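Local coordinates for protein cellulase (Bacteroides salanitronis, PDB 6WQY) that probably hydrolyses internal beta-1,4 linkages of cellulose and related plant polysaccharides as a broad-specificity endoglucanase, this chain carrying its family 5 catalytic TIM barrel, at residues D90-E95 against W153-N158; V79-H84 against I117-D122; L167-M172 against Q215-G220. One frame throughout, in Å; residues are numbered along the deposited sequence. Where two conformers were deposited one is given.

Contact 1: residues D90-E95 against W153-N158; sequences DYTIDE and WTQIAN. With MG (magnesium ion), chain D.
Q155 meets the backbone of Y91 and I93 with its side-chain amide, a worked example of a glutamine binding a loop much as another peptide group would. NE2 donates to Y91 O at 2.9 Å, and that oxygen lies in the plane of the amide although the donor stands well above the Y91 carbonyl plane. OE1 accepts from I93 N at 2.8 Å in a nearly straight bond (177°). A chain extended beyond CG (chi2 168°) carries the amide out from the helix to both partners. Neither end stops at one bond: NE2 also donates to A151 O one turn back, while OE1 takes a second hydrogen from a water, 2.9 Å away, which donates as well to I93 O. That water is a ligand of the magnesium ion. Together with four more waters and E95 OE1, bound to the metal at 2.0 Å in the conformer described, it completes an octahedron, so one first-shell water links the ion to both segments. Beside the polar grip, I93 slides past Q155 and sets CD1 3.9 Å from I156 CG1. Residues 90-94 thus form a loop against the outer helix 139-159, and E95 begins helix 95-110, with D94 at the N-cap, its OD2 hydrogen-bonded to Y97 N in this conformer.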
loop_
_atom_site.group_PDB
_atom_site.type_symbol
_atom_site.label_atom_id
_atom_site.label_comp_id
_atom_site.label_asym_id
_atom_site.label_seq_id
_atom_site.Cartn_x
_atom_site.Cartn_y
_atom_site.Cartn_z
ATOM N N ASP A 90 -23.202 15.427 -0.609
ATOM C CA ASP A 90 -22.830 14.767 0.634
ATOM C C ASP A 90 -21.929 13.561 0.420
ATOM O O ASP A 90 -21.132 13.241 1.301
ATOM C CB ASP A 90 -24.088 14.348 1.394
ATOM C CG ASP A 90 -24.948 15.535 1.784
ATOM O OD1 ASP A 90 -24.406 16.489 2.383
ATOM O OD2 ASP A 90 -26.156 15.520 1.474
ATOM N N TYR A 91 -22.036 12.887 -0.718
ATOM C CA TYR A 91 -21.253 11.687 -0.986
ATOM C C TYR A 91 -21.289 10.741 0.214
ATOM O O TYR A 91 -20.265 10.268 0.696
ATOM C CB TYR A 91 -19.820 12.051 -1.365
ATOM C CG TYR A 91 -19.711 12.950 -2.575
ATOM C CD1 TYR A 91 -19.865 12.436 -3.845
ATOM C CD2 TYR A 91 -19.433 14.304 -2.441
ATOM C CE1 TYR A 91 -19.737 13.243 -4.970
ATOM C CE2 TYR A 91 -19.292 15.119 -3.555
ATOM C CZ TYR A 91 -19.449 14.580 -4.814
ATOM O OH TYR A 91 -19.311 15.394 -5.921
ATOM N N THR A 92 -22.498 10.448 0.682
ATOM C CA THR A 92 -22.655 9.683 1.912
ATOM C C THR A 92 -22.227 8.242 1.694
ATOM O O THR A 92 -22.667 7.581 0.740
ATOM C CB THR A 92 -24.115 9.728 2.367
ATOM O OG1 THR A 92 -24.464 11.090 2.602
ATOM C CG2 THR A 92 -24.315 8.903 3.625
ATOM N N ILE A 93 -21.387 7.741 2.589
ATOM C CA ILE A 93 -20.933 6.355 2.512
ATOM C C ILE A 93 -21.950 5.445 3.190
ATOM O O ILE A 93 -22.395 5.712 4.314
ATOM C CB ILE A 93 -19.548 6.183 3.160
ATOM C CG1 ILE A 93 -18.508 7.052 2.462
ATOM C CG2 ILE A 93 -19.127 4.715 3.128
ATOM C CD1 ILE A 93 -17.158 7.075 3.130
ATOM N N ASP A 94 -22.330 4.353 2.516
ATOM C CA ASP A 94 -23.257 3.387 3.105
ATOM C C ASP A 94 -22.752 2.925 4.470
ATOM O O ASP A 94 -21.610 2.479 4.602
ATOM C CB ASP A 94 -23.384 2.181 2.174
ATOM C CG ASP A 94 -24.166 1.052 2.804
ATOM O OD1 ASP A 94 -25.408 1.172 2.849
ATOM O OD2 ASP A 94 -23.535 0.062 3.263
ATOM N N GLU A 95 -23.617 2.990 5.486
ATOM C CA GLU A 95 -23.119 2.809 6.848
ATOM C C GLU A 95 -22.674 1.373 7.100
ATOM O O GLU A 95 -21.706 1.136 7.838
ATOM C CB GLU A 95 -24.160 3.245 7.876
ATOM C CG GLU A 95 -23.526 3.620 9.200
ATOM C CD GLU A 95 -22.648 4.849 9.074
ATOM O OE1 GLU A 95 -23.110 5.856 8.499
ATOM O OE2 GLU A 95 -21.484 4.796 9.532
ATOM N N TRP A 153 -13.340 11.246 2.970
ATOM C CA TRP A 153 -12.332 11.186 4.019
ATOM C C TRP A 153 -12.829 11.813 5.312
ATOM O O TRP A 153 -12.431 11.359 6.390
ATOM C CB TRP A 153 -10.998 11.769 3.551
ATOM C CG TRP A 153 -10.185 10.739 2.833
ATOM C CD1 TRP A 153 -9.811 10.724 1.514
ATOM C CD2 TRP A 153 -9.665 9.533 3.406
ATOM N NE1 TRP A 153 -9.082 9.575 1.244
ATOM C CE2 TRP A 153 -8.973 8.838 2.395
ATOM C CE3 TRP A 153 -9.696 8.983 4.690
ATOM C CZ2 TRP A 153 -8.354 7.623 2.617
ATOM C CZ3 TRP A 153 -9.067 7.772 4.910
ATOM C CH2 TRP A 153 -8.417 7.100 3.876
ATOM N N THR A 154 -13.700 12.828 5.252
ATOM C CA THR A 154 -14.297 13.347 6.485
ATOM C C THR A 154 -15.081 12.253 7.199
ATOM O O THR A 154 -14.947 12.055 8.413
ATOM C CB THR A 154 -15.199 14.550 6.173
ATOM O OG1 THR A 154 -14.405 15.622 5.655
ATOM C CG2 THR A 154 -15.924 15.036 7.411
ATOM N N GLN A 155 -15.906 11.521 6.447
ATOM C CA GLN A 155 -16.694 10.450 7.046
ATOM C C GLN A 155 -15.814 9.323 7.572
ATOM O O GLN A 155 -16.077 8.774 8.656
ATOM C CB GLN A 155 -17.689 9.907 6.030
ATOM C CG GLN A 155 -18.819 10.841 5.692
ATOM C CD GLN A 155 -19.575 10.344 4.491
ATOM O OE1 GLN A 155 -20.417 9.452 4.606
ATOM N NE2 GLN A 155 -19.263 10.886 3.333
ATOM N N ILE A 156 -14.794 8.925 6.813
ATOM C CA ILE A 156 -13.915 7.848 7.268
ATOM C C ILE A 156 -13.169 8.282 8.521
ATOM O O ILE A 156 -13.108 7.555 9.525
ATOM C CB ILE A 156 -12.960 7.431 6.138
ATOM C CG1 ILE A 156 -13.732 6.857 4.950
ATOM C CG2 ILE A 156 -11.937 6.440 6.665
ATOM C CD1 ILE A 156 -12.914 6.839 3.654
ATOM N N ALA A 157 -12.610 9.493 8.498
ATOM C CA ALA A 157 -11.889 9.992 9.664
ATOM C C ALA A 157 -12.801 10.069 10.877
ATOM O O ALA A 157 -12.402 9.696 11.996
ATOM C CB ALA A 157 -11.296 11.364 9.353
ATOM N N ASN A 158 -14.030 10.549 10.704
ATOM C CA ASN A 158 -14.938 10.650 11.843
ATOM C C ASN A 158 -15.275 9.269 12.397
ATOM O O ASN A 158 -15.416 9.093 13.609
ATOM C CB ASN A 158 -16.194 11.423 11.451
ATOM C CG ASN A 158 -15.971 12.929 11.420
ATOM O OD1 ASN A 158 -15.096 13.458 12.092
ATOM N ND2 ASN A 158 -16.792 13.625 10.641
HETATM MG MG MG D . -22.563 7.804 8.253
HETATM O O HOH W 1 -21.502 7.447 6.342
HETATM O O HOH W 2 -23.517 8.304 9.918
HETATM O O HOH W 3 -20.939 7.306 9.269
HETATM O O HOH W 4 -24.238 8.246 7.245
HETATM O O HOH W 5 -21.820 9.725 7.965
#

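Contact 2: residues V79-H84 against I117-D122; sequences VTWLGH and INIHHD
V79, W81 and D122 have the three largest shares of the surface buried here, and each illustrates how loops at the C-terminal ends of adjacent barrel strands are joined by polar bonds. V79 contributes its backbone: its N donates to N118 OD1 at 2.9 Å, and its O accepts from H120 N at 2.8 Å, the donor lying above the carbonyl plane with a bent N-H...O angle of 132°. The N118 side chain serves both sides, because CG stands between the backbone N and the carbonyl carbon (chi1 76°). With OD1 turned to V79, ND2 donates to H120 ND1 at 3.0 Å, in the imidazole plane, and to E170 OE2 on the next strand.

W81 presents its indole edge. NE1 gives its hydrogen to a lone pair of N118 O at 3.0 Å; it lies in the carbonyl plane of N118, and N118 O lies close to the plane of the ring. This bond, with V79 CG1 against one face near the rim, would limit the rotation of the ring. I119 CG1 approaches obliquely, 3.7 Å from NE1.

D122 answers from the other segment. Its OD1 accepts from W81 N at 2.8 Å on the syn lone pair, while OD2 takes the NE1 hydrogen of W129, so both carboxylate oxygens are engaged. L82 slides past it, CD2 4.0 Å from D122 CA. Between these anchors T80 OG1 accepts from H121 N at 3.0 Å and is also bonded to D42 O. A type II turn from W81 to H84, with G83 at positive phi, then reverses the chain. The contact joins the loop after strand 74-77 to the end of strand 114-118 and the loop after it, while W81 reaches outward to V101 of helix 95-110 and to M152 and I156 of helix 139-159.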
loop_
_atom_site.group_PDB
_atom_site.type_symbol
_atom_site.label_atom_id
_atom_site.label_comp_id
_atom_site.label_asym_id
_atom_site.label_seq_id
_atom_site.Cartn_x
_atom_site.Cartn_y
_atom_site.Cartn_z
ATOM N N VAL A 79 -9.318 -0.695 0.308
ATOM C CA VAL A 79 -10.777 -0.624 0.332
ATOM C C VAL A 79 -11.247 0.077 -0.938
ATOM O O VAL A 79 -10.907 1.243 -1.169
ATOM C CB VAL A 79 -11.329 0.128 1.556
ATOM C CG1 VAL A 79 -12.861 0.113 1.505
ATOM C CG2 VAL A 79 -10.830 -0.476 2.851
ATOM N N THR A 80 -12.046 -0.629 -1.734
ATOM C CA THR A 80 -12.772 -0.040 -2.848
ATOM C C THR A 80 -14.158 0.351 -2.358
ATOM O O THR A 80 -14.828 -0.437 -1.682
ATOM C CB THR A 80 -12.849 -1.041 -3.993
ATOM O OG1 THR A 80 -11.520 -1.229 -4.488
ATOM C CG2 THR A 80 -13.754 -0.564 -5.119
ATOM N N TRP A 81 -14.595 1.574 -2.698
ATOM C CA TRP A 81 -15.825 2.139 -2.169
ATOM C C TRP A 81 -16.895 2.255 -3.248
ATOM O O TRP A 81 -17.995 2.765 -2.978
ATOM C CB TRP A 81 -15.559 3.509 -1.528
ATOM C CG TRP A 81 -14.514 3.483 -0.440
ATOM C CD1 TRP A 81 -13.170 3.550 -0.610
ATOM C CD2 TRP A 81 -14.724 3.383 0.978
ATOM N NE1 TRP A 81 -12.520 3.511 0.600
ATOM C CE2 TRP A 81 -13.454 3.410 1.589
ATOM C CE3 TRP A 81 -15.854 3.273 1.792
ATOM C CZ2 TRP A 81 -13.287 3.325 2.967
ATOM C CZ3 TRP A 81 -15.678 3.186 3.160
ATOM C CH2 TRP A 81 -14.409 3.223 3.731
ATOM N N LEU A 82 -16.583 1.816 -4.465
ATOM C CA LEU A 82 -17.500 1.885 -5.588
ATOM C C LEU A 82 -18.830 1.239 -5.235
ATOM O O LEU A 82 -18.892 0.164 -4.638
ATOM C CB LEU A 82 -16.878 1.166 -6.792
ATOM C CG LEU A 82 -15.634 1.828 -7.386
ATOM C CD1 LEU A 82 -15.003 0.897 -8.423
ATOM C CD2 LEU A 82 -15.965 3.163 -7.987
ATOM N N GLY A 83 -19.909 1.912 -5.611
ATOM C CA GLY A 83 -21.240 1.425 -5.347
ATOM C C GLY A 83 -21.731 1.627 -3.937
ATOM O O GLY A 83 -22.869 1.244 -3.636
ATOM N N HIS A 84 -20.940 2.239 -3.067
ATOM C CA HIS A 84 -21.305 2.476 -1.678
ATOM C C HIS A 84 -21.215 3.945 -1.291
ATOM O O HIS A 84 -21.162 4.264 -0.092
ATOM C CB HIS A 84 -20.439 1.636 -0.747
ATOM C CG HIS A 84 -20.730 0.184 -0.832
ATOM N ND1 HIS A 84 -22.011 -0.321 -0.734
ATOM C CD2 HIS A 84 -19.918 -0.885 -0.950
ATOM C CE1 HIS A 84 -21.971 -1.640 -0.807
ATOM N NE2 HIS A 84 -20.715 -2.008 -0.937
ATOM N N ILE A 117 -5.780 1.913 5.959
ATOM C CA ILE A 117 -6.949 1.842 5.078
ATOM C C ILE A 117 -6.809 2.942 4.027
ATOM O O ILE A 117 -6.164 3.965 4.262
ATOM C CB ILE A 117 -8.290 1.959 5.828
ATOM C CG1 ILE A 117 -8.387 3.242 6.650
ATOM C CG2 ILE A 117 -8.508 0.720 6.698
ATOM C CD1 ILE A 117 -9.737 3.460 7.304
ATOM N N ASN A 118 -7.451 2.745 2.872
ATOM C CA ASN A 118 -7.282 3.686 1.767
ATOM C C ASN A 118 -8.578 3.805 0.957
ATOM O O ASN A 118 -9.643 3.311 1.339
ATOM C CB ASN A 118 -6.077 3.295 0.887
ATOM C CG ASN A 118 -6.365 2.109 -0.018
ATOM O OD1 ASN A 118 -7.456 1.528 0.032
ATOM N ND2 ASN A 118 -5.394 1.744 -0.833
ATOM N N ILE A 119 -8.471 4.537 -0.152
ATOM C CA ILE A 119 -9.395 4.481 -1.286
ATOM C C ILE A 119 -8.648 3.770 -2.409
ATOM O O ILE A 119 -7.590 4.244 -2.845
ATOM C CB ILE A 119 -9.851 5.887 -1.705
ATOM C CG1 ILE A 119 -10.689 6.540 -0.607
ATOM C CG2 ILE A 119 -10.600 5.820 -3.030
ATOM C CD1 ILE A 119 -11.106 7.973 -0.912
ATOM N N HIS A 120 -9.178 2.629 -2.874
ATOM C CA HIS A 120 -8.390 1.739 -3.724
ATOM C C HIS A 120 -8.886 1.800 -5.160
ATOM O O HIS A 120 -8.502 2.726 -5.901
ATOM C CB HIS A 120 -8.305 0.335 -3.108
ATOM C CG HIS A 120 -7.136 -0.458 -3.572
ATOM N ND1 HIS A 120 -5.870 -0.292 -3.038
ATOM C CD2 HIS A 120 -7.052 -1.440 -4.501
ATOM C CE1 HIS A 120 -5.070 -1.174 -3.618
ATOM N NE2 HIS A 120 -5.754 -1.875 -4.515
ATOM N N HIS A 121 -9.695 0.837 -5.634
ATOM C CA HIS A 121 -10.006 0.784 -7.074
ATOM C C HIS A 121 -10.980 1.860 -7.540
ATOM O O HIS A 121 -11.207 1.971 -8.747
ATOM C CB HIS A 121 -10.435 -0.608 -7.500
ATOM C CG HIS A 121 -9.316 -1.592 -7.508
ATOM N ND1 HIS A 121 -8.058 -1.285 -7.984
ATOM C CD2 HIS A 121 -9.272 -2.885 -7.093
ATOM C CE1 HIS A 121 -7.295 -2.361 -7.869
ATOM N NE2 HIS A 121 -8.004 -3.349 -7.335
ATOM N N ASP A 122 -11.495 2.698 -6.645
ATOM C CA ASP A 122 -12.153 3.917 -7.105
ATOM C C ASP A 122 -11.271 4.690 -8.069
ATOM O O ASP A 122 -11.776 5.385 -8.951
ATOM C CB ASP A 122 -12.470 4.830 -5.920
ATOM C CG ASP A 122 -13.388 4.188 -4.903
ATOM O OD1 ASP A 122 -12.979 3.149 -4.329
ATOM O OD2 ASP A 122 -14.497 4.735 -4.659
#

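Contact 3: residues L167-M172 against Q215-G220; sequences LVFEAM and QTRYLG
F169 and L219 are bridged side by side in neighbouring parallel strands of the (beta/alpha)8 barrel, the fourth and fifth, whose backbones are linked by G220 N to F169 O at 2.8 Å and A171 N to G220 O at 2.9 Å. Both side chains stand on the same sheet face with CG anti to the carbonyl carbon, and F169 CB packs 3.9 Å from L219 CD2. E170 points to the other face, its extended chain bringing the carboxylate to R76, N118 and Y306, and G220, which has no side chain, is the residue bridged to it.

The conformation of R217 gives the contact its character. CG is anti to the backbone N (chi1 -172°) and the chain runs straight to CD, which settles over the centre of the F169 ring in a CH-pi contact, 3.6 Å from the centroid. A bend at chi3 (-53°) then turns the guanidinium away from parallel with the ring, the planes being 36° apart. From there NH1 donates to L167 O at 3.0 Å and also to G164 O, whereas NE and NH2 are taken by N214 OD1 and K163 O. An alanine here would probably uncover that face of F169, cost L167 O its NH1 bond and leave the K163 and G164 carbonyls and N214 OD1 without this donor group.

V168, next to L167 on the same strand, sets CG1 3.4 Å from Y218 O. L167 O, beyond its bond to R217, receives a second hydrogen from a water at 2.8 Å, and the same water accepts a hydrogen from Y218 N at 3.0 Å.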
loop_
_atom_site.group_PDB
_atom_site.type_symbol
_atom_site.label_atom_id
_atom_site.label_comp_id
_atom_site.label_asym_id
_atom_site.label_seq_id
_atom_site.Cartn_x
_atom_site.Cartn_y
_atom_site.Cartn_z
ATOM N N LEU A 167 -3.541 3.060 13.545
ATOM C CA LEU A 167 -4.325 3.180 12.322
ATOM C C LEU A 167 -3.827 4.356 11.500
ATOM O O LEU A 167 -3.776 5.499 11.979
ATOM C CB LEU A 167 -5.800 3.341 12.664
ATOM C CG LEU A 167 -6.734 3.501 11.461
ATOM C CD1 LEU A 167 -6.700 2.301 10.519
ATOM C CD2 LEU A 167 -8.164 3.734 11.970
ATOM N N VAL A 168 -3.480 4.047 10.250
ATOM C CA VAL A 168 -2.993 4.987 9.244
ATOM C C VAL A 168 -4.048 5.122 8.153
ATOM O O VAL A 168 -4.673 4.132 7.762
ATOM C CB VAL A 168 -1.693 4.424 8.630
ATOM C CG1 VAL A 168 -1.197 5.256 7.452
ATOM C CG2 VAL A 168 -0.608 4.277 9.679
ATOM N N PHE A 169 -4.233 6.345 7.646
ATOM C CA PHE A 169 -5.053 6.569 6.455
ATOM C C PHE A 169 -4.124 6.851 5.271
ATOM O O PHE A 169 -3.247 7.714 5.382
ATOM C CB PHE A 169 -5.975 7.790 6.617
ATOM C CG PHE A 169 -6.925 7.743 7.797
ATOM C CD1 PHE A 169 -7.359 6.565 8.385
ATOM C CD2 PHE A 169 -7.394 8.949 8.295
ATOM C CE1 PHE A 169 -8.240 6.596 9.458
ATOM C CE2 PHE A 169 -8.269 8.985 9.364
ATOM C CZ PHE A 169 -8.699 7.810 9.946
ATOM N N GLU A 170 -4.351 6.168 4.143
ATOM C CA GLU A 170 -3.618 6.369 2.891
ATOM C C GLU A 170 -4.592 6.955 1.871
ATOM O O GLU A 170 -5.635 6.367 1.602
ATOM C CB GLU A 170 -3.066 5.026 2.418
ATOM C CG GLU A 170 -2.429 5.040 1.050
ATOM C CD GLU A 170 -2.085 3.639 0.595
ATOM O OE1 GLU A 170 -1.106 3.044 1.153
ATOM O OE2 GLU A 170 -2.791 3.105 -0.283
ATOM N N ALA A 171 -4.245 8.112 1.301
ATOM C CA ALA A 171 -5.211 8.946 0.588
ATOM C C ALA A 171 -5.908 8.205 -0.537
ATOM O O ALA A 171 -7.119 8.371 -0.741
ATOM C CB ALA A 171 -4.467 10.137 -0.004
ATOM N N MET A 172 -5.128 7.474 -1.337
ATOM C CA MET A 172 -5.581 6.791 -2.546
ATOM C C MET A 172 -4.470 5.837 -2.941
ATOM O O MET A 172 -3.439 5.743 -2.261
ATOM C CB MET A 172 -5.975 7.766 -3.645
ATOM C CG MET A 172 -4.906 8.681 -4.112
ATOM S SD MET A 172 -5.585 10.169 -4.906
ATOM C CE MET A 172 -5.914 11.140 -3.432
ATOM N N GLN A 215 -5.773 14.710 14.241
ATOM C CA GLN A 215 -4.822 15.801 14.053
ATOM C C GLN A 215 -3.387 15.311 14.017
ATOM O O GLN A 215 -2.522 15.963 13.414
ATOM C CB GLN A 215 -4.944 16.823 15.184
ATOM C CG GLN A 215 -6.267 17.518 15.228
ATOM C CD GLN A 215 -6.157 18.947 15.715
ATOM O OE1 GLN A 215 -5.252 19.291 16.478
ATOM N NE2 GLN A 215 -7.081 19.790 15.275
ATOM N N THR A 216 -3.102 14.181 14.667
ATOM C CA THR A 216 -1.738 13.690 14.823
ATOM C C THR A 216 -1.548 12.284 14.262
ATOM O O THR A 216 -0.506 11.666 14.513
ATOM C CB THR A 216 -1.308 13.739 16.300
ATOM O OG1 THR A 216 -2.311 13.133 17.122
ATOM C CG2 THR A 216 -1.113 15.179 16.758
ATOM N N ARG A 217 -2.521 11.773 13.519
ATOM C CA ARG A 217 -2.438 10.449 12.913
ATOM C C ARG A 217 -1.419 10.446 11.777
ATOM O O ARG A 217 -1.281 11.423 11.045
ATOM C CB ARG A 217 -3.816 10.082 12.350
ATOM C CG ARG A 217 -3.930 8.648 11.853
ATOM C CD ARG A 217 -5.331 8.279 11.400
ATOM N NE ARG A 217 -6.345 8.566 12.397
ATOM C CZ ARG A 217 -6.507 7.894 13.530
ATOM N NH1 ARG A 217 -5.736 6.854 13.814
ATOM N NH2 ARG A 217 -7.448 8.274 14.391
ATOM N N TYR A 218 -0.700 9.321 11.615
ATOM C CA TYR A 218 0.166 9.156 10.449
ATOM C C TYR A 218 -0.690 8.897 9.215
ATOM O O TYR A 218 -1.647 8.110 9.252
ATOM C CB TYR A 218 1.153 7.999 10.641
ATOM C CG TYR A 218 2.166 8.220 11.743
ATOM C CD1 TYR A 218 1.824 8.034 13.062
ATOM C CD2 TYR A 218 3.466 8.632 11.456
ATOM C CE1 TYR A 218 2.745 8.236 14.077
ATOM C CE2 TYR A 218 4.386 8.850 12.464
ATOM C CZ TYR A 218 4.027 8.640 13.772
ATOM O OH TYR A 218 4.920 8.844 14.798
ATOM N N LEU A 219 -0.346 9.576 8.125
ATOM C CA LEU A 219 -1.066 9.472 6.869
ATOM C C LEU A 219 -0.098 9.106 5.753
ATOM O O LEU A 219 1.066 9.530 5.759
ATOM C CB LEU A 219 -1.744 10.794 6.505
ATOM C CG LEU A 219 -2.561 11.457 7.612
ATOM C CD1 LEU A 219 -3.116 12.789 7.120
ATOM C CD2 LEU A 219 -3.681 10.565 8.112
ATOM N N GLY A 220 -0.591 8.332 4.781
ATOM C CA GLY A 220 0.168 7.996 3.584
ATOM C C GLY A 220 -0.353 8.773 2.384
ATOM O O GLY A 220 -1.562 8.911 2.210
HETATM O O HOH W 6 -1.227 6.538 12.641
#

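In the fold
Followed from the N terminus, the chain leaves strand 74-77 through 79-84, the first half of contact 2, and runs on through 90-95, the first half of contact 1, into helix 95-110. Strand 114-118 then closes contact 2, and helix 139-159 closes contact 1, so the two cross rather than nest. Contact 3 follows both in series, opening on strand 167-170 and closing on strand 219-222 after helix 191-209 has passed outside. Strand joins to strand in contact 3, strand-end loop to strand-end loop in contact 2, and loop to helix in contact 1. W153 ties the helix of contact 1 to A171, while I117 pairs with E170 between contacts 2 and 3.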